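Local coordinates for lyase/mutase (Burkholderia cenocepacia, PDB 4LSB), which is a lyase/mutase of the phosphoenolpyruvate phosphomutase family, a TIM-barrel protein found as a two-subunit assembly that binds a magnesium ion, at residues R17-F22 against G118-S123; I34-D39 against V239-A244; T42-A47 against P285-I290; D191-P196 against V211-N216. One frame throughout, in Å; residues are numbered along the deposited sequence.

Interaction 1 of 4, residues R17-F22 against G118-S123; sequences RHAEAF and GAVGGS
Ala19 of helix 14-25 and Val120 bring their CA atoms to 5.1 Å, so one turn of the helix rests beside the chain just as it enters strand 121-125. The fold is a TIM barrel. Helix 14-25 packs at the N-terminal ends of its strands, and this contact is one place where it does so. Gly118 ends the preceding helix with a Schellman motif and a positive phi. The chain then runs through Ala119 and Val120 into the strand. No hydrogen bond crosses between 17-22 and 118-123. The contact is apolar and is carried by Val120. Its two methyl groups reach different parts of the helix turn. CG1, anti to the carbonyl carbon (chi1 -69°), packs on Ala19, 3.6 Å from that residue's CB. CG2 lies 4.0 Å from Phe22 CB and near His18 O. His18 also adds its CB, 4.2 Å from Val120 CG1, while its ring leads away. Phe22 has CG anti to the backbone N (chi1 -170°), which directs CG past Val120, and the two side chains are set obliquely to each other. The ring runs on into the barrel end, where Ala53, Pro91, Ser93 and Thr160 also touch it. Val120 shares Pro91 with Phe22, and Ala19 packs on Phe157 as well. Val120 is meanwhile tied by backbone bonds to Val92 and Thr160, on the strands that flank its own. Past Val120 the strand begins with Gly121, which has no side chain, and the ring passes here with Phe22 CE2 4.5 Å from Gly121 CA.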
# COMPACT_ATOMS: atom_id res chain seq x y z
N ARG B 17 -9.29 25.76 -7.88
CA ARG B 17 -9.77 25.11 -9.12
C ARG B 17 -10.35 23.75 -8.76
O ARG B 17 -11.43 23.44 -9.17
CB ARG B 17 -8.66 24.93 -10.16
N HIS B 18 -9.63 22.96 -7.97
CA HIS B 18 -10.13 21.65 -7.54
C HIS B 18 -11.39 21.76 -6.73
O HIS B 18 -12.28 20.92 -6.85
CB HIS B 18 -9.10 20.91 -6.74
CG HIS B 18 -7.98 20.41 -7.57
ND1 HIS B 18 -6.82 19.93 -7.02
CD2 HIS B 18 -7.85 20.28 -8.90
CE1 HIS B 18 -6.02 19.51 -7.98
NE2 HIS B 18 -6.62 19.72 -9.14
N ALA B 19 -11.50 22.84 -5.96
CA ALA B 19 -12.67 23.02 -5.08
C ALA B 19 -13.92 23.23 -5.89
O ALA B 19 -15.00 22.66 -5.62
CB ALA B 19 -12.46 24.18 -4.10
N GLU B 20 -13.76 24.03 -6.93
CA GLU B 20 -14.88 24.28 -7.81
C GLU B 20 -15.23 23.08 -8.65
O GLU B 20 -16.43 22.79 -8.85
CB GLU B 20 -14.62 25.46 -8.75
CG GLU B 20 -15.81 25.76 -9.67
CD GLU B 20 -17.15 26.01 -8.95
OE1 GLU B 20 -17.19 26.64 -7.87
OE2 GLU B 20 -18.19 25.55 -9.49
N ALA B 21 -14.23 22.41 -9.18
CA ALA B 21 -14.49 21.19 -9.94
C ALA B 21 -15.24 20.15 -9.07
O ALA B 21 -16.20 19.47 -9.50
CB ALA B 21 -13.19 20.64 -10.49
N PHE B 22 -14.82 20.04 -7.81
CA PHE B 22 -15.41 19.07 -6.89
C PHE B 22 -16.87 19.41 -6.60
O PHE B 22 -17.73 18.53 -6.64
CB PHE B 22 -14.63 18.99 -5.61
CG PHE B 22 -15.05 17.84 -4.73
CD1 PHE B 22 -15.05 16.54 -5.23
CD2 PHE B 22 -15.42 18.04 -3.45
CE1 PHE B 22 -15.42 15.46 -4.41
CE2 PHE B 22 -15.77 16.97 -2.62
CZ PHE B 22 -15.77 15.69 -3.11
N GLY B 118 -4.73 20.64 1.98
CA GLY B 118 -5.04 20.63 0.59
C GLY B 118 -6.36 20.01 0.18
O GLY B 118 -6.73 19.99 -1.00
N ALA B 119 -7.10 19.51 1.16
CA ALA B 119 -8.42 18.95 0.88
C ALA B 119 -9.41 20.05 0.47
O ALA B 119 -9.37 21.17 0.96
CB ALA B 119 -8.93 18.16 2.07
N VAL B 120 -10.32 19.69 -0.42
CA VAL B 120 -11.39 20.60 -0.79
C VAL B 120 -12.73 20.12 -0.29
O VAL B 120 -13.77 20.69 -0.58
CB VAL B 120 -11.43 20.84 -2.28
CG1 VAL B 120 -10.24 21.64 -2.73
CG2 VAL B 120 -11.54 19.53 -3.05
N GLY B 121 -12.73 19.04 0.45
CA GLY B 121 -13.91 18.59 1.12
C GLY B 121 -13.53 17.64 2.23
O GLY B 121 -12.38 17.18 2.34
N GLY B 122 -14.49 17.32 3.04
CA GLY B 122 -14.28 16.27 4.07
C GLY B 122 -15.53 15.92 4.84
O GLY B 122 -16.50 16.65 4.76
N SER B 123 -15.45 14.82 5.60
CA SER B 123 -16.55 14.26 6.38
C SER B 123 -16.35 14.36 7.89
O SER B 123 -15.27 14.08 8.41
CB SER B 123 -16.76 12.76 6.05
OG SER B 123 -15.64 11.91 6.33

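Interaction 2 of 4, residues I34-D39 against V239-A244; sequences IPNPWD and VSVGGA
Asn36 OD1 accepts the backbone N-H of Val241 at 2.9 Å, with an N-H...O angle of 155°. The donor is tilted 24° from the plane of the amide. The same OD1 lies 3.2 Å from Val241 CG2. Asn36 CG is anti to the carbonyl carbon (chi1 -56°), which places it against Gly242, and Asn36 CB is 3.1 Å from Gly242 O. Two residues earlier on both chains, Ile34 N donates to Val239 O at 2.8 Å. Ile34 CG2 packs on Ser240 CB at 3.7 Å. A water bridges the two chains. It donates to Asn36 O at 2.9 Å and to Gly242 O at 2.7 Å.

Further out, Asn36 ND2 donates to Thr56 O. With OD1 bound to Val241 N, both ends of the amide are held, which fixes its rotation. Ser240 OG pairs with Asn216 ND2. Gly242 has positive phi in a type II' turn from Val241 to Ala244, and Gly243 is the N-cap of helix 244-263. Trp38 meets Phe253 of the second subunit. Gly242 is about 9 Å from the magnesium ion, whose site includes Ser58 and Glu97. The contact joins strands 32-34 and 238-240 at their C-terminal ends, the first-to-last closure of a TIM barrel.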
# COMPACT_ATOMS: atom_id res chain seq x y z
N ILE B 34 -16.55 8.24 -6.16
CA ILE B 34 -15.39 8.82 -5.53
C ILE B 34 -14.62 7.66 -4.87
O ILE B 34 -15.01 7.12 -3.82
CB ILE B 34 -15.72 9.97 -4.58
CG1 ILE B 34 -14.43 10.62 -4.07
CG2 ILE B 34 -16.56 9.51 -3.40
CD1 ILE B 34 -14.64 11.98 -3.43
N PRO B 35 -13.55 7.20 -5.56
CA PRO B 35 -12.86 6.03 -5.02
C PRO B 35 -11.87 6.41 -3.95
O PRO B 35 -11.52 7.60 -3.79
CB PRO B 35 -12.16 5.48 -6.25
CG PRO B 35 -11.78 6.69 -7.00
CD PRO B 35 -12.95 7.63 -6.83
N ASN B 36 -11.41 5.40 -3.21
CA ASN B 36 -10.64 5.58 -1.99
C ASN B 36 -9.23 4.89 -2.05
O ASN B 36 -9.08 3.78 -1.61
CB ASN B 36 -11.38 5.01 -0.77
CG ASN B 36 -12.79 5.60 -0.56
OD1 ASN B 36 -13.74 5.22 -1.26
ND2 ASN B 36 -12.93 6.51 0.38
N PRO B 37 -8.25 5.58 -2.57
CA PRO B 37 -6.86 5.15 -2.42
C PRO B 37 -6.38 5.32 -1.00
O PRO B 37 -7.02 6.02 -0.22
CB PRO B 37 -6.13 6.12 -3.32
CG PRO B 37 -6.88 7.34 -3.12
CD PRO B 37 -8.31 6.99 -2.98
N TRP B 38 -5.28 4.62 -0.65
CA TRP B 38 -4.69 4.65 0.69
C TRP B 38 -3.18 4.95 0.67
O TRP B 38 -2.56 4.99 1.72
CB TRP B 38 -4.96 3.32 1.47
CG TRP B 38 -4.32 2.15 0.81
CD1 TRP B 38 -3.08 1.62 1.08
CD2 TRP B 38 -4.83 1.42 -0.30
NE1 TRP B 38 -2.82 0.57 0.23
CE2 TRP B 38 -3.90 0.41 -0.60
CE3 TRP B 38 -6.05 1.42 -0.98
CZ2 TRP B 38 -4.12 -0.53 -1.63
CZ3 TRP B 38 -6.23 0.51 -2.03
CH2 TRP B 38 -5.29 -0.44 -2.32
N ASP B 39 -2.62 5.19 -0.51
CA ASP B 39 -1.26 5.62 -0.63
C ASP B 39 -1.06 6.42 -1.93
O ASP B 39 -1.99 6.59 -2.74
CB ASP B 39 -0.28 4.42 -0.47
CG ASP B 39 -0.40 3.38 -1.56
OD1 ASP B 39 -1.04 3.64 -2.62
OD2 ASP B 39 0.13 2.26 -1.28
N VAL B 239 -21.04 8.02 -4.87
CA VAL B 239 -20.86 6.69 -4.39
C VAL B 239 -19.38 6.48 -4.08
O VAL B 239 -18.51 6.64 -4.93
CB VAL B 239 -21.31 5.65 -5.43
CG1 VAL B 239 -21.20 4.25 -4.83
CG2 VAL B 239 -22.73 5.93 -5.87
N SER B 240 -19.12 6.11 -2.84
CA SER B 240 -17.76 5.85 -2.37
C SER B 240 -17.60 4.34 -1.99
O SER B 240 -18.58 3.54 -2.00
CB SER B 240 -17.50 6.74 -1.13
OG SER B 240 -18.32 6.31 0.00
N VAL B 241 -16.36 3.95 -1.64
CA VAL B 241 -16.10 2.56 -1.31
C VAL B 241 -15.34 2.29 0.01
O VAL B 241 -15.00 1.15 0.30
CB VAL B 241 -15.38 1.81 -2.46
CG1 VAL B 241 -16.20 1.86 -3.75
CG2 VAL B 241 -13.96 2.34 -2.67
N GLY B 242 -15.12 3.32 0.82
CA GLY B 242 -14.45 3.16 2.10
C GLY B 242 -13.15 2.38 1.90
O GLY B 242 -12.37 2.69 0.98
N GLY B 243 -12.93 1.40 2.76
CA GLY B 243 -11.68 0.57 2.69
C GLY B 243 -11.73 -0.58 1.69
O GLY B 243 -10.85 -1.43 1.72
N ALA B 244 -12.75 -0.65 0.83
CA ALA B 244 -12.93 -1.83 -0.00
C ALA B 244 -11.89 -2.04 -1.05
O ALA B 244 -11.60 -3.19 -1.41
CB ALA B 244 -14.31 -1.85 -0.64
O HOH W 1 -10.23 1.54 -0.17

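Interaction 3 of 4, residues T42-A47 against P285-I290; sequences TARLLA and PDNSPI
Arg44 and Asn287 each hold CG anti to their own carbonyl carbon, and the arginine chain bends at chi3 (75°), which swings NE out of line with the carbon chain. The two side chains then cross at about a right angle. Arg44 belongs to helix 40-48, the helix after the first strand of the TIM barrel. Asn287 lies in the loop that follows helix 275-283, so the contact ties the C-terminal tail to the barrel. Arg44 NE donates to Asn287 OD1 at 2.8 Å. The bond is nearly straight (170°) and lies in both the amide plane and the guanidinium plane. Arg44 NH2 adds a weak bond to the same OD1 and another weak one to Asp286 O at 3.0 Å.

Other carbonyls add to the grip on the guanidinium. NH2 also bonds to Ala284 O, and NH1 to Phe282 O and to Gly66 O of the second subunit. The other end of the Asn287 amide is held too, since ND2 donates to Ala87 O and Gly88 O. Beside the polar group, Ala47 CB packs on Asn287 CB at 3.6 Å, and Pro289 CG lies 4.1 Å from Ala47 O. The loop is shaped by an Asx turn. Asp286 OD1 receives Ser288 N at 3.1 Å and Ser288 OG at 2.9 Å, both from the same face of the carboxylate.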
# COMPACT_ATOMS: atom_id res chain seq x y z
N THR B 42 -1.74 4.33 -5.34
CA THR B 42 -3.12 4.09 -5.65
C THR B 42 -3.81 5.37 -6.07
O THR B 42 -4.65 5.33 -6.93
CB THR B 42 -3.85 3.34 -4.49
OG1 THR B 42 -3.63 4.00 -3.23
CG2 THR B 42 -3.40 1.92 -4.40
N ALA B 43 -3.44 6.50 -5.48
CA ALA B 43 -3.98 7.75 -5.86
C ALA B 43 -3.65 8.06 -7.29
O ALA B 43 -4.54 8.42 -8.07
CB ALA B 43 -3.51 8.84 -4.95
N ARG B 44 -2.37 7.91 -7.66
CA ARG B 44 -1.93 8.03 -9.04
C ARG B 44 -2.72 7.16 -10.03
O ARG B 44 -3.20 7.69 -11.08
CB ARG B 44 -0.43 7.73 -9.18
CG ARG B 44 0.45 8.82 -8.60
CD ARG B 44 1.86 8.80 -9.16
NE ARG B 44 1.88 9.32 -10.53
CZ ARG B 44 2.95 9.33 -11.32
NH1 ARG B 44 4.12 8.94 -10.88
NH2 ARG B 44 2.85 9.82 -12.54
N LEU B 45 -2.89 5.89 -9.67
CA LEU B 45 -3.53 4.94 -10.56
C LEU B 45 -5.00 5.28 -10.75
O LEU B 45 -5.53 5.17 -11.84
CB LEU B 45 -3.41 3.53 -10.03
CG LEU B 45 -1.95 3.01 -10.07
CD1 LEU B 45 -1.86 1.72 -9.28
CD2 LEU B 45 -1.45 2.82 -11.51
N LEU B 46 -5.67 5.71 -9.69
CA LEU B 46 -7.06 6.15 -9.88
C LEU B 46 -7.21 7.38 -10.77
O LEU B 46 -8.17 7.49 -11.53
CB LEU B 46 -7.77 6.35 -8.51
CG LEU B 46 -7.88 5.08 -7.62
CD1 LEU B 46 -8.24 5.47 -6.22
CD2 LEU B 46 -8.88 4.03 -8.18
N ALA B 47 -6.28 8.33 -10.70
CA ALA B 47 -6.35 9.46 -11.61
C ALA B 47 -6.14 9.00 -13.06
O ALA B 47 -6.85 9.40 -13.98
CB ALA B 47 -5.32 10.51 -11.26
N PRO B 285 5.34 12.42 -15.68
CA PRO B 285 5.32 13.49 -14.70
C PRO B 285 3.92 13.91 -14.28
O PRO B 285 3.80 14.85 -13.52
CB PRO B 285 6.03 14.63 -15.46
CG PRO B 285 5.60 14.42 -16.87
CD PRO B 285 5.50 12.92 -17.05
N ASP B 286 2.89 13.26 -14.82
CA ASP B 286 1.51 13.52 -14.45
C ASP B 286 0.71 12.23 -14.53
O ASP B 286 1.26 11.15 -14.74
CB ASP B 286 0.90 14.58 -15.35
CG ASP B 286 0.86 14.14 -16.82
OD1 ASP B 286 0.76 12.93 -17.12
OD2 ASP B 286 0.90 15.05 -17.69
N ASN B 287 -0.60 12.32 -14.32
CA ASN B 287 -1.43 11.14 -14.29
C ASN B 287 -2.40 11.07 -15.46
O ASN B 287 -3.51 10.59 -15.26
CB ASN B 287 -2.24 11.09 -13.00
CG ASN B 287 -1.39 11.02 -11.77
OD1 ASN B 287 -0.30 10.43 -11.80
ND2 ASN B 287 -1.87 11.63 -10.66
N SER B 288 -1.99 11.54 -16.65
CA SER B 288 -2.84 11.44 -17.86
C SER B 288 -3.39 10.03 -18.04
O SER B 288 -2.63 9.07 -17.95
CB SER B 288 -2.05 11.75 -19.14
OG SER B 288 -1.38 13.00 -19.04
N PRO B 289 -4.71 9.90 -18.33
CA PRO B 289 -5.21 8.60 -18.77
C PRO B 289 -4.43 8.04 -19.96
O PRO B 289 -4.20 8.75 -20.94
CB PRO B 289 -6.68 8.91 -19.09
CG PRO B 289 -7.05 9.93 -18.03
CD PRO B 289 -5.82 10.81 -17.93
N ILE B 290 -3.98 6.79 -19.81
CA ILE B 290 -2.84 6.23 -20.57
C ILE B 290 -2.34 4.93 -19.93
O ILE B 290 -3.13 4.14 -19.44
CB ILE B 290 -1.64 7.21 -20.60

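Interaction 4 of 4, residues D191-P196 against V211-N216; sequences DVLYAP and VGAPVN
Asp191 O lies 3.4 Å from Pro214 CD, at the start of a beta-alpha-beta unit of the TIM barrel. Strand 192-194, helix 201-211 and strand 215-218 make up this unit, and its two strands run parallel as neighbours. The carboxylate of Asp191 points elsewhere, to a salt bridge with Arg153. Val192 comes next. Its CA-H faces Pro214 O, and its CG2 packs on Pro214 CB. Leu193 carries the backbone pairing. Its N donates to Pro214 O at 2.9 Å, and its O accepts from Asn216 N, also at 2.9 Å. Its side chain leaves the sheet on the side of helix 175-187, where Leu182 and Tyr185 touch it. There Leu193 CD2 packs on Val211 CG1 at 3.5 Å, at the end of the connecting helix, and on Ala213 CB.

Tyr194 faces the other side of the sheet. Its CG is anti to the backbone N (chi1 171°), as is that of Asn216, and the two side chains lie side by side. Asn216 ND2 sits over the centre of the tyrosine ring, 3.3 Å above its plane. Ring and amide planes are 55° apart. Asn216 OD1 accepts from Arg238 NE. Past the last direct strand bond a water bridges the chains, 2.9 Å from Ala195 N and 2.8 Å from Asn216 O. Pro196 then turns back on the tyrosine: its CD lies against the opposite face of the Tyr194 ring, 3.7 Å above the plane and offset toward the rim.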
# COMPACT_ATOMS: atom_id res chain seq x y z
N ASP B 191 -23.06 20.07 3.02
CA ASP B 191 -23.28 20.07 1.57
C ASP B 191 -23.67 18.72 1.04
O ASP B 191 -24.36 18.61 0.05
CB ASP B 191 -21.99 20.50 0.89
CG ASP B 191 -21.52 21.85 1.36
OD1 ASP B 191 -22.18 22.85 0.99
OD2 ASP B 191 -20.52 21.94 2.10
N VAL B 192 -23.21 17.66 1.71
CA VAL B 192 -23.43 16.29 1.27
C VAL B 192 -23.76 15.49 2.50
O VAL B 192 -23.23 15.78 3.58
CB VAL B 192 -22.20 15.68 0.58
CG1 VAL B 192 -22.50 14.26 0.12
CG2 VAL B 192 -21.72 16.55 -0.56
N LEU B 193 -24.73 14.60 2.39
CA LEU B 193 -25.19 13.83 3.55
C LEU B 193 -24.89 12.34 3.33
O LEU B 193 -25.02 11.82 2.25
CB LEU B 193 -26.70 14.01 3.80
CG LEU B 193 -27.18 15.39 4.27
CD1 LEU B 193 -26.42 15.88 5.51
CD2 LEU B 193 -27.07 16.36 3.11
N TYR B 194 -24.51 11.64 4.39
CA TYR B 194 -24.03 10.26 4.23
C TYR B 194 -24.35 9.43 5.49
O TYR B 194 -23.91 9.79 6.58
CB TYR B 194 -22.54 10.30 3.94
CG TYR B 194 -21.68 9.01 3.91
CD1 TYR B 194 -22.20 7.74 3.70
CD2 TYR B 194 -20.31 9.11 4.02
CE1 TYR B 194 -21.37 6.61 3.66
CE2 TYR B 194 -19.49 8.01 3.99
CZ TYR B 194 -20.04 6.77 3.80
OH TYR B 194 -19.14 5.71 3.76
N ALA B 195 -25.10 8.33 5.29
CA ALA B 195 -25.37 7.34 6.37
C ALA B 195 -24.78 5.96 6.03
O ALA B 195 -25.43 5.18 5.37
CB ALA B 195 -26.86 7.22 6.58
N PRO B 196 -23.55 5.68 6.46
CA PRO B 196 -22.97 4.40 6.07
C PRO B 196 -23.73 3.25 6.72
O PRO B 196 -24.26 3.38 7.83
CB PRO B 196 -21.53 4.50 6.56
CG PRO B 196 -21.54 5.58 7.58
CD PRO B 196 -22.62 6.50 7.24
N VAL B 211 -33.87 14.13 2.08
CA VAL B 211 -32.73 15.02 2.24
C VAL B 211 -32.69 16.08 1.12
O VAL B 211 -32.45 17.25 1.39
CB VAL B 211 -31.45 14.20 2.33
CG1 VAL B 211 -30.22 15.07 2.13
CG2 VAL B 211 -31.36 13.52 3.63
N GLY B 212 -32.95 15.66 -0.12
CA GLY B 212 -32.95 16.56 -1.27
C GLY B 212 -31.53 16.97 -1.74
O GLY B 212 -31.18 16.81 -2.90
N ALA B 213 -30.74 17.50 -0.84
CA ALA B 213 -29.32 17.83 -1.09
C ALA B 213 -28.56 16.53 -1.44
O ALA B 213 -29.07 15.44 -1.22
CB ALA B 213 -28.75 18.47 0.17
N PRO B 214 -27.35 16.65 -1.97
CA PRO B 214 -26.61 15.46 -2.39
C PRO B 214 -26.43 14.43 -1.28
O PRO B 214 -26.03 14.77 -0.17
CB PRO B 214 -25.27 16.01 -2.81
CG PRO B 214 -25.61 17.38 -3.37
CD PRO B 214 -26.61 17.88 -2.36
N VAL B 215 -26.56 13.17 -1.64
CA VAL B 215 -26.32 12.05 -0.72
C VAL B 215 -25.19 11.17 -1.25
O VAL B 215 -25.13 10.89 -2.46
CB VAL B 215 -27.62 11.26 -0.48
CG1 VAL B 215 -27.37 9.92 0.23
CG2 VAL B 215 -28.61 12.12 0.29
N ASN B 216 -24.27 10.77 -0.36
CA ASN B 216 -23.23 9.79 -0.69
C ASN B 216 -23.70 8.47 -0.11
O ASN B 216 -24.18 8.43 1.02
CB ASN B 216 -21.91 10.20 -0.00
CG ASN B 216 -20.77 9.22 -0.23
OD1 ASN B 216 -19.92 9.48 -1.04
ND2 ASN B 216 -20.70 8.14 0.56
O HOH W 2 -26.10 7.42 2.78

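Interactions 1, 2 and 4 are buried and reach the same barrel sheet; interaction 3 is a surface contact. Interaction 1 is essentially apolar, with no hydrogen bond across it, and lies at the N-terminal end of the strands. Interaction 4 rests on backbone bonds between parallel strands; interaction 2 combines one such bond with an asparagine side chain. Each has a bridging water. They join through neighbouring strands 238-240 and 215-218. Interaction 1 meets interaction 2 where Phe22 packs on Ile34. Interaction 3 depends on a guanidinium instead. It touches interaction 2 where Pro35 and Pro37 pack on helix 40-48, and both reach the second subunit. Interactions 3 and 4 have centres about 28 Å apart.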